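PDB 2CWS: alginate lyase A1-II' from Sphingomonas sp. A1, which probably depolymerises alginate by lyase cleavage, as a member of polysaccharide lyase family 7. Local coordinates for residues S103-V108 / Y205-T210. Residues are numbered along the deposited sequence; the frame is centred on the assembly and turned at random.
Sequences SGKIIV and YVQDNT. With SO4 (sulfate ion), chain B.
I107 and Y205 leave their antiparallel strands on the same face and lie side by side, I107 CD1 coming obliquely to Y205 CD2 at 3.9 Å. Q207 crosses I107 obliquely: its chain bends at CD (chi2 -62°), the folded amide resting on I107 CD1 while NE2 stands 3.3 Å above the centre of the Y205 ring. The same NE2 donates an almost straight bond (173°) to Y205 O, reaching it from above the carbonyl plane; I107 N also donates to this oxygen, at 2.8 Å, so one acceptor joins the strand pairing to the amide over the ring. On the side of Q207 away from the ring, K105 CG and CD pack against its CB and CG. Here strand 204-206 pairs with the start of strand 106-114 in one of the two antiparallel sheets of the family 7 jelly roll, I106 and V206 facing strand 215-228 of the other. At the ring edge, near its plane, Y205 OH donates to sulfate O3 at 2.7 Å; H112 and R67 also bond this ion. Beyond the paired strands, S103 OG donates to Q207 O from above its carbonyl plane, and D208 OD1 takes S103 N at 2.8 Å on its anti side. D208 OD2 receives T210 N in an Asx turn, plus T210 OG1. An alanine in place of D208 would probably leave S103 N and T210 N without these acceptors and let the turn loosen.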
loop_
_atom_site.group_PDB
_atom_site.type_symbol
_atom_site.label_atom_id
_atom_site.label_comp_id
_atom_site.label_asym_id
_atom_site.label_seq_id
_atom_site.Cartn_x
_atom_site.Cartn_y
_atom_site.Cartn_z
ATOM N N SER A 103 7.738 16.527 -5.290
ATOM C CA SER A 103 6.418 16.551 -5.951
ATOM C C SER A 103 5.281 16.710 -4.946
ATOM O O SER A 103 4.169 17.050 -5.337
ATOM C CB SER A 103 6.168 15.247 -6.705
ATOM O OG SER A 103 5.854 14.206 -5.739
ATOM N N GLY A 104 5.515 16.422 -3.668
ATOM C CA GLY A 104 4.444 16.568 -2.679
ATOM C C GLY A 104 3.513 15.386 -2.633
ATOM O O GLY A 104 2.461 15.502 -2.003
ATOM N N LYS A 105 3.843 14.232 -3.196
ATOM C CA LYS A 105 2.850 13.139 -3.295
ATOM C C LYS A 105 3.534 11.793 -3.095
ATOM O O LYS A 105 4.528 11.479 -3.743
ATOM C CB LYS A 105 2.163 13.192 -4.653
ATOM C CG LYS A 105 1.088 12.134 -4.830
ATOM C CD LYS A 105 0.537 12.036 -6.223
ATOM C CE LYS A 105 -0.228 13.287 -6.620
ATOM N NZ LYS A 105 -0.800 13.189 -8.024
ATOM N N ILE A 106 2.926 10.964 -2.203
ATOM C CA ILE A 106 3.305 9.559 -2.083
ATOM C C ILE A 106 2.019 8.756 -1.921
ATOM O O ILE A 106 0.961 9.286 -1.650
ATOM C CB ILE A 106 4.264 9.257 -0.906
ATOM C CG1 ILE A 106 3.578 9.449 0.462
ATOM C CG2 ILE A 106 5.526 10.075 -1.029
ATOM C CD1 ILE A 106 4.468 8.975 1.632
ATOM N N ILE A 107 2.153 7.435 -2.155
ATOM C CA ILE A 107 1.074 6.470 -1.913
ATOM C C ILE A 107 1.480 5.668 -0.688
ATOM O O ILE A 107 2.590 5.115 -0.629
ATOM C CB ILE A 107 0.808 5.607 -3.164
ATOM C CG1 ILE A 107 0.112 6.444 -4.217
ATOM C CG2 ILE A 107 0.023 4.336 -2.802
ATOM C CD1 ILE A 107 0.015 5.788 -5.586
ATOM N N VAL A 108 0.562 5.566 0.291
ATOM C CA VAL A 108 0.864 4.943 1.582
ATOM C C VAL A 108 0.133 3.634 1.795
ATOM O O VAL A 108 0.458 2.926 2.761
ATOM C CB VAL A 108 0.625 5.912 2.773
ATOM C CG1 VAL A 108 1.586 7.088 2.704
ATOM C CG2 VAL A 108 -0.835 6.360 2.797
ATOM N N TYR A 205 5.332 4.583 -1.393
ATOM C CA TYR A 205 5.480 4.433 -2.831
ATOM C C TYR A 205 5.559 5.879 -3.351
ATOM O O TYR A 205 4.559 6.608 -3.363
ATOM C CB TYR A 205 4.300 3.655 -3.361
ATOM C CG TYR A 205 4.240 3.457 -4.874
ATOM C CD1 TYR A 205 5.370 3.415 -5.675
ATOM C CD2 TYR A 205 2.992 3.253 -5.443
ATOM C CE1 TYR A 205 5.253 3.181 -7.038
ATOM C CE2 TYR A 205 2.853 3.023 -6.801
ATOM C CZ TYR A 205 3.995 3.026 -7.598
ATOM O OH TYR A 205 3.911 2.773 -8.944
ATOM N N VAL A 206 6.755 6.300 -3.714
ATOM C CA VAL A 206 7.031 7.734 -3.859
ATOM C C VAL A 206 6.656 8.242 -5.245
ATOM O O VAL A 206 7.233 7.795 -6.225
ATOM C CB VAL A 206 8.543 7.963 -3.630
ATOM C CG1 VAL A 206 8.847 9.472 -3.648
ATOM C CG2 VAL A 206 9.018 7.340 -2.307
ATOM N N GLN A 207 5.691 9.190 -5.295
ATOM C CA GLN A 207 5.238 9.661 -6.614
ATOM C C GLN A 207 6.065 10.850 -7.083
ATOM O O GLN A 207 5.605 11.949 -7.329
ATOM C CB GLN A 207 3.719 9.996 -6.613
ATOM C CG GLN A 207 2.893 8.815 -6.043
ATOM C CD GLN A 207 3.025 7.575 -6.866
ATOM O OE1 GLN A 207 2.607 7.467 -8.027
ATOM N NE2 GLN A 207 3.657 6.532 -6.270
ATOM N N ASP A 208 7.354 10.579 -7.190
ATOM C CA ASP A 208 8.382 11.519 -7.686
ATOM C C ASP A 208 9.559 10.646 -8.070
ATOM O O ASP A 208 10.059 9.906 -7.236
ATOM C CB ASP A 208 8.763 12.512 -6.610
ATOM C CG ASP A 208 9.714 13.612 -7.025
ATOM O OD1 ASP A 208 9.621 14.734 -6.437
ATOM O OD2 ASP A 208 10.519 13.357 -7.939
ATOM N N ASN A 209 9.962 10.703 -9.346
ATOM C CA ASN A 209 11.144 9.921 -9.781
ATOM C C ASN A 209 12.268 10.840 -10.311
ATOM O O ASN A 209 13.109 10.400 -11.062
ATOM C CB ASN A 209 10.801 8.875 -10.835
ATOM C CG ASN A 209 10.174 9.436 -12.050
ATOM O OD1 ASN A 209 9.733 8.601 -12.907
ATOM N ND2 ASN A 209 10.122 10.723 -12.259
ATOM N N THR A 210 12.163 12.129 -9.964
ATOM C CA THR A 210 13.035 13.116 -10.565
ATOM C C THR A 210 14.422 13.094 -9.944
ATOM O O THR A 210 14.679 12.640 -8.801
ATOM C CB THR A 210 12.451 14.525 -10.416
ATOM O OG1 THR A 210 12.441 14.892 -9.025
ATOM C CG2 THR A 210 11.023 14.657 -10.999
HETATM S S SO4 B . 2.154 -0.144 -9.096
HETATM O O1 SO4 B . 2.093 -0.492 -7.557
HETATM O O2 SO4 B . 1.294 -1.001 -9.882
HETATM O O3 SO4 B . 1.727 1.188 -9.312
HETATM O O4 SO4 B . 3.524 -0.318 -9.569
#